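Local coordinates for ribonuclease mar1, putative (Trypanosoma cruzi, PDB 1YZV) that is of unknown function but belongs to the isochorismatase superfamily and may act as a hydrolase, at the interface of chains A and B. Sequence-based numbering; all coordinates share one arbitrary frame. Chains: chain A/B, Hypothetical protein.

All three contacts take residues from helix 173-181 of chain A and helix 120-133 of chain B, a worked example of one helix pair running through several chemically different patches. The C-alpha centre of contact 1 lies about 14 Å from those of contacts 2 and 3; contacts 2 and 3, about 10 Å apart between centres, share B:His121 and draw on helix 150-161 of chain B. Contact 1 is aromatic, contact 2 aliphatic with a polar relay, contact 3 polar and bridged by water. The chains do not meet as an exact two-fold; whether this pairing persists outside the four-chain assembly the structure alone does not show.

Contact 1: the interface of chains A and B. Residues chain A 178, 183-184, 189; chain B 68, 92, 94, 122.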
loop_
_atom_site.group_PDB
_atom_site.type_symbol
_atom_site.label_atom_id
_atom_site.label_comp_id
_atom_site.label_asym_id
_atom_site.label_seq_id
_atom_site.Cartn_x
_atom_site.Cartn_y
_atom_site.Cartn_z
ATOM N N MET A 178 -11.093 -2.264 -20.765
ATOM C CA MET A 178 -10.797 -3.656 -21.121
ATOM C C MET A 178 -11.379 -4.647 -20.099
ATOM O O MET A 178 -11.758 -5.757 -20.473
ATOM C CB MET A 178 -9.280 -3.831 -21.295
ATOM C CG MET A 178 -8.706 -2.959 -22.413
ATOM S SD MET A 178 -9.362 -3.439 -24.003
ATOM C CE MET A 178 -10.792 -2.376 -24.245
ATOM N N ASP A 183 -12.576 -9.384 -23.900
ATOM C CA ASP A 183 -12.211 -10.203 -25.030
ATOM C C ASP A 183 -12.256 -9.328 -26.308
ATOM O O ASP A 183 -13.215 -8.584 -26.534
ATOM C CB ASP A 183 -13.185 -11.418 -25.053
ATOM C CG ASP A 183 -12.821 -12.488 -26.068
ATOM O OD1 ASP A 183 -12.515 -12.158 -27.238
ATOM O OD2 ASP A 183 -13.006 -13.678 -25.736
ATOM N N ALA A 184 -11.200 -9.390 -27.131
ATOM C CA ALA A 184 -11.153 -8.635 -28.371
ATOM C C ALA A 184 -12.178 -9.052 -29.391
ATOM O O ALA A 184 -12.373 -8.337 -30.385
ATOM C CB ALA A 184 -9.729 -8.711 -29.013
ATOM N N PHE A 189 -15.764 -4.327 -29.336
ATOM C CA PHE A 189 -14.336 -4.030 -29.294
ATOM C C PHE A 189 -13.851 -3.123 -30.434
ATOM O O PHE A 189 -13.096 -2.138 -30.219
ATOM C CB PHE A 189 -13.491 -5.302 -29.264
ATOM C CG PHE A 189 -12.047 -5.026 -29.100
ATOM C CD1 PHE A 189 -11.524 -4.726 -27.856
ATOM C CD2 PHE A 189 -11.182 -5.099 -30.187
ATOM C CE1 PHE A 189 -10.157 -4.441 -27.711
ATOM C CE2 PHE A 189 -9.868 -4.802 -30.039
ATOM C CZ PHE A 189 -9.346 -4.512 -28.785
ATOM N N GLN B 68 -1.777 -13.059 -27.958
ATOM C CA GLN B 68 -2.991 -12.315 -28.291
ATOM C C GLN B 68 -2.997 -11.995 -29.779
ATOM O O GLN B 68 -2.026 -11.448 -30.299
ATOM C CB GLN B 68 -3.063 -11.010 -27.519
ATOM C CG GLN B 68 -4.270 -10.159 -27.806
ATOM C CD GLN B 68 -5.540 -10.664 -27.141
ATOM O OE1 GLN B 68 -5.490 -11.537 -26.262
ATOM N NE2 GLN B 68 -6.678 -10.048 -27.492
ATOM N N LYS B 92 -8.040 -14.381 -28.193
ATOM C CA LYS B 92 -8.614 -13.061 -28.223
ATOM C C LYS B 92 -9.149 -12.647 -26.845
ATOM O O LYS B 92 -9.261 -11.465 -26.587
ATOM C CB LYS B 92 -9.720 -13.000 -29.269
ATOM C CG LYS B 92 -9.137 -13.174 -30.686
ATOM C CD LYS B 92 -10.045 -12.594 -31.731
ATOM C CE LYS B 92 -9.489 -12.836 -33.146
ATOM N NZ LYS B 92 -9.591 -14.299 -33.522
ATOM N N PHE B 94 -8.810 -11.665 -22.971
ATOM C CA PHE B 94 -7.659 -10.968 -22.375
ATOM C C PHE B 94 -7.019 -11.895 -21.324
ATOM O O PHE B 94 -5.819 -12.187 -21.393
ATOM C CB PHE B 94 -8.053 -9.611 -21.809
ATOM C CG PHE B 94 -8.601 -8.673 -22.838
ATOM C CD1 PHE B 94 -8.024 -8.586 -24.094
ATOM C CD2 PHE B 94 -9.717 -7.922 -22.567
ATOM C CE1 PHE B 94 -8.565 -7.761 -25.072
ATOM C CE2 PHE B 94 -10.208 -7.011 -23.475
ATOM C CZ PHE B 94 -9.663 -6.978 -24.776
ATOM N N VAL B 122 -4.095 -5.278 -18.261
ATOM C CA VAL B 122 -5.088 -5.958 -19.116
ATOM C C VAL B 122 -5.025 -7.476 -19.006
ATOM O O VAL B 122 -5.595 -8.075 -18.093
ATOM C CB VAL B 122 -5.022 -5.464 -20.584
ATOM C CG1 VAL B 122 -6.117 -6.126 -21.462
ATOM C CG2 VAL B 122 -5.222 -3.941 -20.614
#
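B:Phe94 reaches across to A:Met178 and A:Asp183, and its ring is the tightly packed centre of this interface patch. The backbone of A:Asp183 covers one face, with CA 4.0 Å above the plane and over the middle of the B:Phe94 ring. B:Val122 supports the opposite face from within its own chain, CG1 lying toward the rim. The outer end of the ring is also engaged: the thioether sulfur SD of A:Met178 comes within 3.6 Å of B:Phe94 CZ, while A:Phe189 brings its CE1 edge to 3.9 Å from the same CZ. CB and CG of A:Met178 rest against CG1 and CG2 of B:Val122, and the bend at chi2 (-64°) turns SD to the B:Phe94 ring. The looser side belongs to the side chains of B:Lys92 and A:Asp183, of which little is hidden. The A:Asp183 carboxylate passes beside the B:Lys92 backbone, OD1 3.4 Å from B:Lys92 O, with no hydrogen bond between them. A firm point at this border is the backbone bond across the interface from A:Ala184 N to B:Lys92 O, 2.9 Å long. The side-chain amide NE2 of B:Gln68, a second-shell donor 3.1 Å from B:Lys92 O, helps hold that acceptor, the two donors arriving from opposite faces of the carbonyl plane.

Contact 2: the interface of chains A and B. Residues chain A 12, 169, 175, 179; chain B 121, 125-126, 159, 163.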
loop_
_atom_site.group_PDB
_atom_site.type_symbol
_atom_site.label_atom_id
_atom_site.label_comp_id
_atom_site.label_asym_id
_atom_site.label_seq_id
_atom_site.Cartn_x
_atom_site.Cartn_y
_atom_site.Cartn_z
ATOM N N LEU A 12 -13.132 -7.628 -10.142
ATOM C CA LEU A 12 -13.045 -6.585 -11.139
ATOM C C LEU A 12 -14.454 -6.270 -11.612
ATOM O O LEU A 12 -15.400 -6.991 -11.261
ATOM C CB LEU A 12 -12.200 -7.072 -12.304
ATOM C CG LEU A 12 -10.713 -7.349 -11.997
ATOM C CD1 LEU A 12 -10.081 -7.969 -13.190
ATOM C CD2 LEU A 12 -10.001 -6.096 -11.551
ATOM N N TYR A 169 -12.190 -0.279 -5.603
ATOM C CA TYR A 169 -10.774 -0.259 -5.961
ATOM C C TYR A 169 -10.384 0.791 -6.986
ATOM O O TYR A 169 -11.232 1.502 -7.563
ATOM C CB TYR A 169 -10.365 -1.603 -6.465
ATOM C CG TYR A 169 -11.007 -1.960 -7.752
ATOM C CD1 TYR A 169 -12.194 -2.686 -7.759
ATOM C CD2 TYR A 169 -10.274 -1.872 -8.975
ATOM C CE1 TYR A 169 -12.759 -3.089 -8.956
ATOM C CE2 TYR A 169 -10.825 -2.271 -10.177
ATOM C CZ TYR A 169 -12.115 -2.820 -10.179
ATOM O OH TYR A 169 -12.671 -3.324 -11.365
ATOM N N SER A 175 -7.609 0.286 -18.324
ATOM C CA SER A 175 -7.845 -0.951 -17.642
ATOM C C SER A 175 -9.330 -1.179 -17.469
ATOM O O SER A 175 -9.816 -2.258 -17.805
ATOM C CB SER A 175 -7.159 -0.966 -16.303
ATOM O OG SER A 175 -7.147 -2.260 -15.757
ATOM N N GLN A 179 -11.582 -4.187 -18.856
ATOM C CA GLN A 179 -12.375 -4.937 -17.851
ATOM C C GLN A 179 -13.839 -5.144 -18.240
ATOM O O GLN A 179 -14.412 -6.226 -18.020
ATOM C CB GLN A 179 -12.334 -4.275 -16.461
ATOM C CG GLN A 179 -11.011 -4.437 -15.740
ATOM C CD GLN A 179 -10.909 -3.493 -14.523
ATOM O OE1 GLN A 179 -11.835 -3.404 -13.750
ATOM N NE2 GLN A 179 -9.805 -2.776 -14.405
ATOM N N HIS B 121 -2.054 -4.248 -16.845
ATOM C CA HIS B 121 -3.384 -3.789 -16.501
ATOM C C HIS B 121 -4.478 -4.417 -17.327
ATOM O O HIS B 121 -5.666 -4.097 -17.161
ATOM C CB HIS B 121 -3.462 -2.262 -16.605
ATOM C CG HIS B 121 -3.254 -1.732 -17.986
ATOM N ND1 HIS B 121 -2.094 -1.950 -18.692
ATOM C CD2 HIS B 121 -4.075 -1.020 -18.809
ATOM C CE1 HIS B 121 -2.235 -1.461 -19.913
ATOM N NE2 HIS B 121 -3.391 -0.822 -19.983
ATOM N N LEU B 125 -3.564 -8.653 -15.285
ATOM C CA LEU B 125 -4.596 -8.388 -14.321
ATOM C C LEU B 125 -5.779 -9.358 -14.420
ATOM O O LEU B 125 -6.250 -9.867 -13.393
ATOM C CB LEU B 125 -5.116 -6.962 -14.492
ATOM C CG LEU B 125 -6.183 -6.509 -13.492
ATOM C CD1 LEU B 125 -5.646 -6.548 -12.089
ATOM C CD2 LEU B 125 -6.750 -5.117 -13.830
ATOM N N GLN B 126 -6.379 -9.446 -15.605
ATOM C CA GLN B 126 -7.529 -10.305 -15.804
ATOM C C GLN B 126 -7.246 -11.816 -15.617
ATOM O O GLN B 126 -8.103 -12.553 -15.157
ATOM C CB GLN B 126 -8.228 -10.031 -17.159
ATOM C CG GLN B 126 -8.675 -8.576 -17.252
ATOM C CD GLN B 126 -9.599 -8.273 -18.367
ATOM O OE1 GLN B 126 -10.369 -9.142 -18.824
ATOM N NE2 GLN B 126 -9.555 -7.020 -18.828
ATOM N N LEU B 159 -3.224 -2.633 -7.464
ATOM C CA LEU B 159 -4.514 -3.328 -7.324
ATOM C C LEU B 159 -4.304 -4.804 -6.908
ATOM O O LEU B 159 -4.847 -5.270 -5.893
ATOM C CB LEU B 159 -5.299 -3.224 -8.628
ATOM C CG LEU B 159 -6.668 -3.910 -8.741
ATOM C CD1 LEU B 159 -7.476 -3.716 -7.471
ATOM C CD2 LEU B 159 -7.346 -3.267 -9.962
ATOM N N TRP B 163 -4.877 -7.836 -3.247
ATOM C CA TRP B 163 -5.551 -9.153 -3.227
ATOM C C TRP B 163 -4.804 -10.322 -2.487
ATOM O O TRP B 163 -5.157 -11.540 -2.634
ATOM C CB TRP B 163 -5.825 -9.603 -4.640
ATOM C CG TRP B 163 -6.575 -8.676 -5.499
ATOM C CD1 TRP B 163 -7.498 -7.765 -5.115
ATOM C CD2 TRP B 163 -6.717 -8.812 -6.910
ATOM N NE1 TRP B 163 -8.062 -7.172 -6.211
ATOM C CE2 TRP B 163 -7.702 -7.893 -7.319
ATOM C CE3 TRP B 163 -6.102 -9.622 -7.874
ATOM C CZ2 TRP B 163 -7.985 -7.672 -8.649
ATOM C CZ3 TRP B 163 -6.450 -9.435 -9.208
ATOM C CH2 TRP B 163 -7.419 -8.507 -9.564
HETATM O O HOH W 1 -8.283 -4.665 -17.958
#
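A:Leu12 buries more surface than any other residue of this interface patch, resting its methyls against the edge of B:Trp163 and against B:Leu125. CD2 comes to the edge of the indole, in its plane and 3.9 Å from B:Trp163 CZ2, the two side chains crossing nearly at a right angle; the same methyl lies 4.1 Å from CD2 of B:Leu125. B:Leu159 forms the second apolar anchor. Both its methyls lie against the CD2 edge of the A:Tyr169 ring, on the same side of its plane, CD2 at 3.4 Å from the tyrosine CD2 and CD1 nearer CB. A:Tyr169 holds its ring there from the crowded position between its backbone N and carbonyl carbon (chi1 67°). The phenol then starts a relay of hydrogen bonds that fixes the A:Gln179 amide and the A:Ser175 hydroxyl beside the apolar seam: OH donates to A:Gln179 OE1 at 2.5 Å, and the other end of that amide, NE2, donates within its own plane to A:Ser175 OG. This hydroxyl in turn meets a lone pair of B:His121 O at 2.7 Å, in the carbonyl plane. Water 1 bridges A:Ser175 O, B:His121 O and B:Gln126 NE2. In the fold, strand 168-171 and helix 173-181 of chain A face helices 120-133 and 150-161 of chain B, with the N-terminal segment of A lying alongside.

Contact 3: the interface of chains A and B. Residues chain A 172, 174, 204; chain B 119, 121, 149, 152.
The carboxylate of A:Glu174 meets the imidazole of B:His121 at the ring's NE2 corner. NE2 donates to A:Glu174 OE2 at 2.7 Å, a nearly straight bond (163° at H) that stays in the ring plane but arrives on the anti side of the carboxylate, whose plane is turned 29° from the ring. With CG anti to the backbone N (chi1 -174°) and an extended chain beyond it, A:Glu174 can reach out from its helix to this corner. The CB of B:Asp152, from the histidine's own chain, packs over the centre of the B:His121 ring, 3.5 Å above its plane, which probably limits its rocking. The carboxylate of B:Asp152 points on to chain A, where A:Thr172 OG1 donates to OD1 at 2.7 Å, again on the anti side and out of the carboxylate plane. B:Ser149, just ahead of helix 150-161, caps its N-terminal end, its OG accepting the backbone N of B:Asp152 at 3.1 Å; A:Ile204 packs its CD1 4.0 Å from B:Asp152 CG. Waters fill in the bridging: water 4 lies between A:Glu174 OE2 and B:Glu119 OE1, acids 4.4 Å apart that might otherwise repel, while waters 2 and 3 join A:Thr172 and A:Glu174 to B:Asp152. This patch is thus a polar clasp, in which acids paired with a histidine, a hydroxyl and waters probably set the register of the two chains.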
loop_
_atom_site.group_PDB
_atom_site.type_symbol
_atom_site.label_atom_id
_atom_site.label_comp_id
_atom_site.label_asym_id
_atom_site.label_seq_id
_atom_site.Cartn_x
_atom_site.Cartn_y
_atom_site.Cartn_z
ATOM N N THR A 172 -7.275 2.372 -13.798
ATOM C CA THR A 172 -7.093 3.443 -14.806
ATOM C C THR A 172 -8.125 3.263 -15.904
ATOM O O THR A 172 -8.561 2.155 -16.155
ATOM C CB THR A 172 -5.667 3.455 -15.408
ATOM O OG1 THR A 172 -5.384 2.181 -15.976
ATOM C CG2 THR A 172 -4.630 3.789 -14.349
ATOM N N GLU A 174 -7.947 2.941 -19.124
ATOM C CA GLU A 174 -7.694 1.921 -20.134
ATOM C C GLU A 174 -7.977 0.503 -19.583
ATOM O O GLU A 174 -8.609 -0.316 -20.258
ATOM C CB GLU A 174 -6.257 2.022 -20.669
ATOM C CG GLU A 174 -6.040 1.073 -21.812
ATOM C CD GLU A 174 -4.730 1.302 -22.513
ATOM O OE1 GLU A 174 -4.643 2.268 -23.311
ATOM O OE2 GLU A 174 -3.834 0.480 -22.276
ATOM N N ILE A 204 0.966 9.651 -18.590
ATOM C CA ILE A 204 0.781 8.878 -17.318
ATOM C C ILE A 204 1.821 7.713 -17.154
ATOM O O ILE A 204 2.160 7.345 -16.040
ATOM C CB ILE A 204 -0.731 8.372 -17.023
ATOM C CG1 ILE A 204 -1.200 7.200 -17.929
ATOM C CG2 ILE A 204 -1.742 9.520 -17.041
ATOM C CD1 ILE A 204 -2.372 6.352 -17.270
ATOM O OXT ILE A 204 2.428 7.177 -18.088
ATOM N N GLU B 119 -0.264 -7.103 -21.118
ATOM C CA GLU B 119 0.098 -5.871 -20.447
ATOM C C GLU B 119 -0.406 -6.036 -19.008
ATOM O O GLU B 119 -1.408 -6.727 -18.776
ATOM C CB GLU B 119 -0.583 -4.657 -21.104
ATOM C CG GLU B 119 -0.012 -4.300 -22.458
ATOM C CD GLU B 119 -0.459 -2.923 -22.973
ATOM O OE1 GLU B 119 -0.162 -1.877 -22.366
ATOM O OE2 GLU B 119 -1.085 -2.899 -24.027
ATOM N N HIS B 121 -2.054 -4.248 -16.845
ATOM C CA HIS B 121 -3.384 -3.789 -16.501
ATOM C C HIS B 121 -4.478 -4.417 -17.327
ATOM O O HIS B 121 -5.666 -4.097 -17.161
ATOM C CB HIS B 121 -3.462 -2.262 -16.605
ATOM C CG HIS B 121 -3.254 -1.732 -17.986
ATOM N ND1 HIS B 121 -2.094 -1.950 -18.692
ATOM C CD2 HIS B 121 -4.075 -1.020 -18.809
ATOM C CE1 HIS B 121 -2.235 -1.461 -19.913
ATOM N NE2 HIS B 121 -3.391 -0.822 -19.983
ATOM N N SER B 149 2.016 2.252 -20.767
ATOM C CA SER B 149 2.256 3.404 -19.947
ATOM C C SER B 149 2.583 2.984 -18.532
ATOM O O SER B 149 1.999 2.038 -18.005
ATOM C CB SER B 149 1.028 4.316 -19.948
ATOM O OG SER B 149 0.450 4.347 -18.642
ATOM N N ASP B 152 -0.558 3.019 -16.070
ATOM C CA ASP B 152 -1.407 1.843 -16.205
ATOM C C ASP B 152 -0.805 0.633 -15.470
ATOM O O ASP B 152 -1.485 -0.092 -14.766
ATOM C CB ASP B 152 -1.667 1.482 -17.677
ATOM C CG ASP B 152 -2.637 2.469 -18.364
ATOM O OD1 ASP B 152 -3.543 3.065 -17.693
ATOM O OD2 ASP B 152 -2.375 2.794 -19.537
HETATM O O HOH W 2 -4.259 0.279 -14.369
HETATM O O HOH W 3 -5.460 4.681 -18.755
HETATM O O HOH W 4 -1.855 0.007 -23.650
#